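Local coordinates for protein maleylacetate reductase (Agrobacterium tumefaciens, PDB 3HL0) that probably catalyses the NAD-linked reduction of maleylacetate to 3-oxoadipate in the breakdown of gamma-resorcylate, as a member of the iron-containing alcohol dehydrogenase family, at residues Val73-Arg84 / Leu102-Ala112. Sequence-based numbering, arbitrary orientation. Where two conformers were deposited one is given.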
ATOM      1  N   VAL A  73       8.100  -9.248 -12.977  0.60 10.73           N
ATOM      2  CA  VAL A  73       8.035 -10.191 -14.095  0.60 11.10           C
ATOM      3  C   VAL A  73       7.545 -11.603 -13.717  0.60 10.96           C
ATOM      4  O   VAL A  73       6.877 -12.266 -14.517  0.60 10.77           O
ATOM      5  CB  VAL A  73       9.400 -10.197 -14.872  0.60 11.22           C
ATOM      6  CG1 VAL A  73       9.439 -11.261 -15.944  0.60 12.24           C
ATOM      7  CG2 VAL A  73       9.652  -8.828 -15.488  0.60 12.19           C
ATOM      8  N   GLU A  74       7.847 -12.071 -12.505  1.00 10.93           N
ATOM      9  CA  GLU A  74       7.408 -13.416 -12.117  1.00 11.25           C
ATOM     10  C   GLU A  74       5.899 -13.524 -11.949  1.00 10.98           C
ATOM     11  O   GLU A  74       5.317 -14.532 -12.329  1.00 11.14           O
ATOM     12  CB  GLU A  74       8.178 -13.989 -10.926  1.00 11.78           C
ATOM     13  CG  GLU A  74       9.654 -14.242 -11.243  1.00 15.63           C
ATOM     14  CD  GLU A  74       9.887 -15.216 -12.421  1.00 22.97           C
ATOM     15  OE1 GLU A  74       9.229 -16.277 -12.476  1.00 24.19           O
ATOM     16  OE2 GLU A  74      10.750 -14.931 -13.289  1.00 25.34           O
ATOM     17  N   VAL A  75       5.265 -12.451 -11.454  1.00 11.34           N
ATOM     18  CA  VAL A  75       3.818 -12.401 -11.405  1.00 11.49           C
ATOM     19  C   VAL A  75       3.231 -12.339 -12.824  1.00 10.73           C
ATOM     20  O   VAL A  75       2.257 -13.036 -13.146  1.00 10.77           O
ATOM     21  CB  VAL A  75       3.324 -11.196 -10.557  1.00 11.28           C
ATOM     22  CG1 VAL A  75       1.793 -11.035 -10.665  1.00 12.81           C
ATOM     23  CG2 VAL A  75       3.741 -11.377  -9.109  1.00 13.81           C
ATOM     24  N   THR A  76       3.824 -11.519 -13.683  1.00  9.88           N
ATOM     25  CA  THR A  76       3.357 -11.464 -15.069  1.00  9.50           C
ATOM     26  C   THR A  76       3.446 -12.844 -15.742  1.00  9.46           C
ATOM     27  O   THR A  76       2.521 -13.263 -16.435  1.00 10.21           O
ATOM     28  CB  THR A  76       4.156 -10.451 -15.865  1.00 10.25           C
ATOM     29  OG1 THR A  76       3.872  -9.156 -15.325  1.00  9.33           O
ATOM     30  CG2 THR A  76       3.775 -10.496 -17.369  1.00  9.22           C
ATOM     31  N   LYS A  77       4.548 -13.553 -15.536  1.00  9.01           N
ATOM     32  CA  LYS A  77       4.666 -14.921 -16.115  1.00  9.79           C
ATOM     33  C   LYS A  77       3.528 -15.836 -15.694  1.00  9.88           C
ATOM     34  O   LYS A  77       2.933 -16.527 -16.533  1.00  9.83           O
ATOM     35  CB  LYS A  77       6.012 -15.536 -15.760  1.00 10.50           C
ATOM     36  CG  LYS A  77       7.125 -14.851 -16.518  1.00 13.65           C
ATOM     37  CD  LYS A  77       8.469 -15.482 -16.230  1.00 19.00           C
ATOM     38  CE  LYS A  77       9.577 -14.766 -16.994  1.00 22.34           C
ATOM     39  NZ  LYS A  77      10.142 -13.709 -16.137  1.00 25.00           N
ATOM     40  N   THR A  78       3.212 -15.810 -14.404  1.00  9.61           N
ATOM     41  CA  THR A  78       2.074 -16.556 -13.850  1.00 10.22           C
ATOM     42  C   THR A  78       0.734 -16.122 -14.453  1.00 10.25           C
ATOM     43  O   THR A  78      -0.118 -16.964 -14.752  1.00 11.85           O
ATOM     44  CB  THR A  78       2.049 -16.395 -12.335  1.00 10.64           C
ATOM     45  OG1 THR A  78       3.276 -16.947 -11.824  1.00 11.47           O
ATOM     46  CG2 THR A  78       0.877 -17.169 -11.709  1.00 11.92           C
ATOM     47  N   ALA A  79       0.561 -14.815 -14.649  1.00 10.54           N
ATOM     48  CA  ALA A  79      -0.685 -14.305 -15.224  1.00  9.69           C
ATOM     49  C   ALA A  79      -0.824 -14.716 -16.685  1.00  8.92           C
ATOM     50  O   ALA A  79      -1.922 -15.008 -17.160  1.00  9.10           O
ATOM     51  CB  ALA A  79      -0.745 -12.776 -15.112  1.00  7.80           C
ATOM     52  N   VAL A  80       0.288 -14.705 -17.411  1.00 10.28           N
ATOM     53  CA  VAL A  80       0.273 -15.142 -18.808  1.00  9.02           C
ATOM     54  C   VAL A  80      -0.066 -16.630 -18.903  1.00 10.05           C
ATOM     55  O   VAL A  80      -0.845 -17.033 -19.768  1.00  8.82           O
ATOM     56  CB  VAL A  80       1.625 -14.820 -19.531  1.00  9.29           C
ATOM     57  CG1 VAL A  80       1.689 -15.463 -20.911  1.00  9.04           C
ATOM     58  CG2 VAL A  80       1.794 -13.302 -19.655  1.00  9.34           C
ATOM     59  N   GLU A  81       0.476 -17.432 -17.987  1.00  9.46           N
ATOM     60  CA  GLU A  81       0.079 -18.836 -17.921  1.00 11.58           C
ATOM     61  C   GLU A  81      -1.437 -18.942 -17.671  1.00 10.22           C
ATOM     62  O   GLU A  81      -2.094 -19.770 -18.283  1.00 11.24           O
ATOM     63  CB  GLU A  81       0.878 -19.587 -16.859  1.00 11.42           C
ATOM     64  CG  GLU A  81       2.338 -19.728 -17.237  1.00 17.54           C
ATOM     65  CD  GLU A  81       3.232 -20.162 -16.077  1.00 23.74           C
ATOM     66  OE1 GLU A  81       2.805 -20.056 -14.901  1.00 27.41           O
ATOM     67  OE2 GLU A  81       4.376 -20.608 -16.353  1.00 26.88           O
ATOM     68  N   ALA A  82      -1.981 -18.073 -16.810  1.00 10.45           N
ATOM     69  CA  ALA A  82      -3.420 -18.068 -16.529  1.00 10.22           C
ATOM     70  C   ALA A  82      -4.241 -17.646 -17.760  1.00  9.92           C
ATOM     71  O   ALA A  82      -5.259 -18.296 -18.078  1.00 10.08           O
ATOM     72  CB  ALA A  82      -3.720 -17.153 -15.323  1.00  9.71           C
ATOM     73  N   TYR A  83      -3.763 -16.622 -18.473  1.00  9.57           N
ATOM     74  CA  TYR A  83      -4.372 -16.153 -19.732  1.00  9.31           C
ATOM     75  C   TYR A  83      -4.443 -17.283 -20.757  1.00  8.76           C
ATOM     76  O   TYR A  83      -5.483 -17.516 -21.406  1.00  9.58           O
ATOM     77  CB  TYR A  83      -3.576 -14.948 -20.276  1.00  8.19           C
ATOM     78  CG  TYR A  83      -4.072 -14.356 -21.570  1.00  9.37           C
ATOM     79  CD1 TYR A  83      -5.015 -13.323 -21.570  1.00  9.08           C
ATOM     80  CD2 TYR A  83      -3.579 -14.805 -22.803  1.00  8.62           C
ATOM     81  CE1 TYR A  83      -5.463 -12.750 -22.758  1.00 12.67           C
ATOM     82  CE2 TYR A  83      -4.021 -14.242 -23.992  1.00 10.87           C
ATOM     83  CZ  TYR A  83      -4.961 -13.233 -23.969  1.00 12.47           C
ATOM     84  OH  TYR A  83      -5.375 -12.710 -25.167  1.00 14.91           O
ATOM     85  N   ARG A  84      -3.334 -18.011 -20.893  1.00  8.93           N
ATOM     86  CA  ARG A  84      -3.280 -19.121 -21.845  1.00  9.03           C
ATOM     87  C   ARG A  84      -4.219 -20.238 -21.424  1.00  9.55           C
ATOM     88  O   ARG A  84      -5.069 -20.685 -22.229  1.00 11.02           O
ATOM     89  CB  ARG A  84      -1.834 -19.606 -22.038  1.00  8.73           C
ATOM     90  CG  ARG A  84      -1.017 -18.530 -22.768  1.00 10.40           C
ATOM     91  CD  ARG A  84       0.440 -18.883 -22.980  1.00 15.74           C
ATOM     92  NE  ARG A  84       1.060 -17.864 -23.818  1.00 17.06           N
ATOM     93  CZ  ARG A  84       2.333 -17.497 -23.758  1.00 21.44           C
ATOM     94  NH1 ARG A  84       3.151 -18.056 -22.868  1.00 23.11           N
ATOM     95  NH2 ARG A  84       2.780 -16.537 -24.567  1.00 21.88           N
ATOM     96  N   LEU A 102      -0.258  -4.648 -15.046  1.00  7.96           N
ATOM     97  CA  LEU A 102      -0.299  -6.105 -15.273  1.00  7.69           C
ATOM     98  C   LEU A 102      -0.941  -6.431 -16.632  1.00  8.17           C
ATOM     99  O   LEU A 102      -0.417  -7.251 -17.397  1.00  8.76           O
ATOM    100  CB  LEU A 102      -1.001  -6.833 -14.096  1.00  7.03           C
ATOM    101  CG  LEU A 102      -1.119  -8.352 -14.358  1.00  7.86           C
ATOM    102  CD1 LEU A 102       0.270  -9.030 -14.507  1.00  8.67           C
ATOM    103  CD2 LEU A 102      -1.965  -9.034 -13.243  1.00  9.06           C
ATOM    104  N   GLY A 103      -2.056  -5.774 -16.950  1.00  8.52           N
ATOM    105  CA  GLY A 103      -2.707  -6.014 -18.249  1.00  8.81           C
ATOM    106  C   GLY A 103      -1.806  -5.636 -19.409  1.00 10.03           C
ATOM    107  O   GLY A 103      -1.782  -6.322 -20.450  1.00 10.17           O
ATOM    108  N   LYS A 104      -1.055  -4.542 -19.226  1.00  9.10           N
ATOM    109  CA  LYS A 104      -0.121  -4.111 -20.257  1.00  8.43           C
ATOM    110  C   LYS A 104       1.001  -5.131 -20.427  1.00  8.43           C
ATOM    111  O   LYS A 104       1.416  -5.420 -21.563  1.00  8.78           O
ATOM    112  CB  LYS A 104       0.464  -2.740 -19.918  1.00  8.72           C
ATOM    113  CG  LYS A 104      -0.473  -1.551 -20.135  1.00 10.22           C
ATOM    114  CD  LYS A 104       0.129  -0.281 -19.524  1.00  9.34           C
ATOM    115  CE  LYS A 104      -0.503   0.956 -20.186  1.00  9.58           C
ATOM    116  NZ  LYS A 104       0.167   2.217 -19.680  1.00  8.37           N
ATOM    117  N   ALA A 105       1.511  -5.662 -19.318  1.00  7.54           N
ATOM    118  CA  ALA A 105       2.602  -6.637 -19.383  1.00  7.94           C
ATOM    119  C   ALA A 105       2.146  -7.944 -20.021  1.00  7.89           C
ATOM    120  O   ALA A 105       2.950  -8.610 -20.687  1.00  7.61           O
ATOM    121  CB  ALA A 105       3.193  -6.895 -17.987  1.00  8.68           C
ATOM    122  N   ILE A 106       0.889  -8.328 -19.790  1.00  7.81           N
ATOM    123  CA  ILE A 106       0.308  -9.516 -20.442  1.00  8.41           C
ATOM    124  C   ILE A 106       0.152  -9.220 -21.941  1.00  9.39           C
ATOM    125  O   ILE A 106       0.526 -10.031 -22.763  1.00  9.45           O
ATOM    126  CB  ILE A 106      -1.066  -9.901 -19.809  1.00  8.56           C
ATOM    127  CG1 ILE A 106      -0.869 -10.385 -18.377  1.00  9.15           C
ATOM    128  CG2 ILE A 106      -1.802 -10.953 -20.665  1.00  7.86           C
ATOM    129  CD1 ILE A 106      -2.188 -10.430 -17.565  1.00  9.30           C
ATOM    130  N   ALA A 107      -0.361  -8.043 -22.297  1.00  9.93           N
ATOM    131  CA  ALA A 107      -0.478  -7.657 -23.709  1.00  9.85           C
ATOM    132  C   ALA A 107       0.880  -7.678 -24.425  1.00 10.47           C
ATOM    133  O   ALA A 107       0.963  -8.140 -25.586  1.00 10.68           O
ATOM    134  CB  ALA A 107      -1.128  -6.265 -23.832  1.00 10.91           C
ATOM    135  N   LEU A 108       1.929  -7.214 -23.759  1.00 10.95           N
ATOM    136  CA  LEU A 108       3.279  -7.240 -24.372  1.00 12.21           C
ATOM    137  C   LEU A 108       3.687  -8.647 -24.816  1.00 12.45           C
ATOM    138  O   LEU A 108       4.361  -8.821 -25.835  1.00 12.80           O
ATOM    139  CB  LEU A 108       4.337  -6.659 -23.416  1.00 13.24           C
ATOM    140  CG  LEU A 108       5.804  -6.635 -23.840  1.00 15.20           C
ATOM    141  CD1 LEU A 108       5.994  -5.672 -25.014  1.00 17.87           C
ATOM    142  CD2 LEU A 108       6.627  -6.166 -22.667  1.00 18.14           C
ATOM    143  N   ARG A 109       3.250  -9.647 -24.062  1.00 12.08           N
ATOM    144  CA  ARG A 109       3.730 -11.003 -24.224  1.00 12.32           C
ATOM    145  C   ARG A 109       2.792 -11.857 -25.063  1.00 11.75           C
ATOM    146  O   ARG A 109       3.188 -12.900 -25.588  1.00 12.32           O
ATOM    147  CB  ARG A 109       3.924 -11.630 -22.841  1.00 11.68           C
ATOM    148  CG  ARG A 109       5.153 -11.058 -22.137  1.00 12.56           C
ATOM    149  CD  ARG A 109       5.111 -11.288 -20.651  1.00 14.68           C
ATOM    150  NE  ARG A 109       6.368 -10.894 -20.030  1.00 14.74           N
ATOM    151  CZ  ARG A 109       6.648  -9.662 -19.589  1.00 16.30           C
ATOM    152  NH1 ARG A 109       5.780  -8.671 -19.705  1.00 12.81           N
ATOM    153  NH2 ARG A 109       7.820  -9.407 -19.032  1.00 17.96           N
ATOM    154  N   THR A 110       1.543 -11.428 -25.206  1.00 11.71           N
ATOM    155  CA  THR A 110       0.522 -12.274 -25.831  1.00 11.26           C
ATOM    156  C   THR A 110      -0.281 -11.548 -26.914  1.00 12.40           C
ATOM    157  O   THR A 110      -1.139 -12.159 -27.576  1.00 12.83           O
ATOM    158  CB  THR A 110      -0.523 -12.716 -24.801  1.00 11.20           C
ATOM    159  OG1 THR A 110      -1.261 -11.553 -24.393  1.00 10.79           O
ATOM    160  CG2 THR A 110       0.106 -13.365 -23.566  1.00 11.76           C
ATOM    161  N   ASP A 111      -0.054 -10.249 -27.049  1.00 13.59           N
ATOM    162  CA  ASP A 111      -0.892  -9.360 -27.867  1.00 16.34           C
ATOM    163  C   ASP A 111      -2.402  -9.370 -27.495  1.00 16.55           C
ATOM    164  O   ASP A 111      -3.258  -9.029 -28.320  1.00 17.12           O
ATOM    165  CB  ASP A 111      -0.674  -9.598 -29.371  1.00 17.91           C
ATOM    166  CG  ASP A 111      -0.663  -8.294 -30.171  1.00 22.19           C
ATOM    167  OD1 ASP A 111      -0.214  -7.247 -29.635  1.00 29.93           O
ATOM    168  OD2 ASP A 111      -1.103  -8.329 -31.340  1.00 29.91           O
ATOM    169  N   ALA A 112      -2.723  -9.743 -26.250  1.00 15.30           N
ATOM    170  CA  ALA A 112      -4.108  -9.652 -25.742  1.00 13.87           C
ATOM    171  C   ALA A 112      -4.631  -8.247 -25.996  1.00 13.54           C
ATOM    172  O   ALA A 112      -3.905  -7.263 -25.759  1.00 14.05           O
ATOM    173  CB  ALA A 112      -4.124  -9.911 -24.226  1.00 13.37           C
TER
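Two helices of the nucleotide-binding alpha/beta domain of an iron-containing alcohol dehydrogenase cross here at -65°, and Thr76 of helix 73-84 enters helix 102-110 as a knob among Leu102, Ala105, Ile106 and Arg109. Its two branches split the hole: OG1 lies 3.6 Å from Ala105 CB, with Leu102 CD1 close by, while CG2, anti to the backbone N, sits over one face of the Arg109 guanidinium, 3.6 Å from Arg109 NH1. Arg109, extended from CG to NE, crosses Thr76 and Val80 at about a right angle. The guanidinium is tied to its own helix and its rotation restrained, because Arg109 NH1 donates to Ala105 O at 3.0 Å, the oxygen lying in the guanidinium plane; NH1 also hydrogen-bonds to Gln132 OE1 of strand 129-134. One turn on, Ala79 CB packs 3.7 Å from Ile106 CD1, and Val80 CG1 meets Thr110 CG2 tip to tip at 3.7 Å. Tyr83 closes the far end. Ile106 CG2 and Thr110 OG1 lie over one face of its ring, whereas its OH reaches Ala112 CB at a tight 3.2 Å. With chi1 at 68°, Thr110 OG1 points back to donate to Ile106 O and accepts from Ala112 N at 3.0 Å, an ST turn that carries the chain past Asp111, whose phi is positive, into strand 113-118. Both helices belong to successive beta-alpha units of the parallel sheet: helix 73-85 runs between strands 60-64 and 90-95, helix 97-110 between strands 90-95 and 113-118. Phe64 of strand 60-64 touches Ala79 and Leu102, strand 129-134 bonds through Thr133 to the backbone of Val73 and packs against Ala105, and Lys104, on the helix 97-110, contacts the bound NAD.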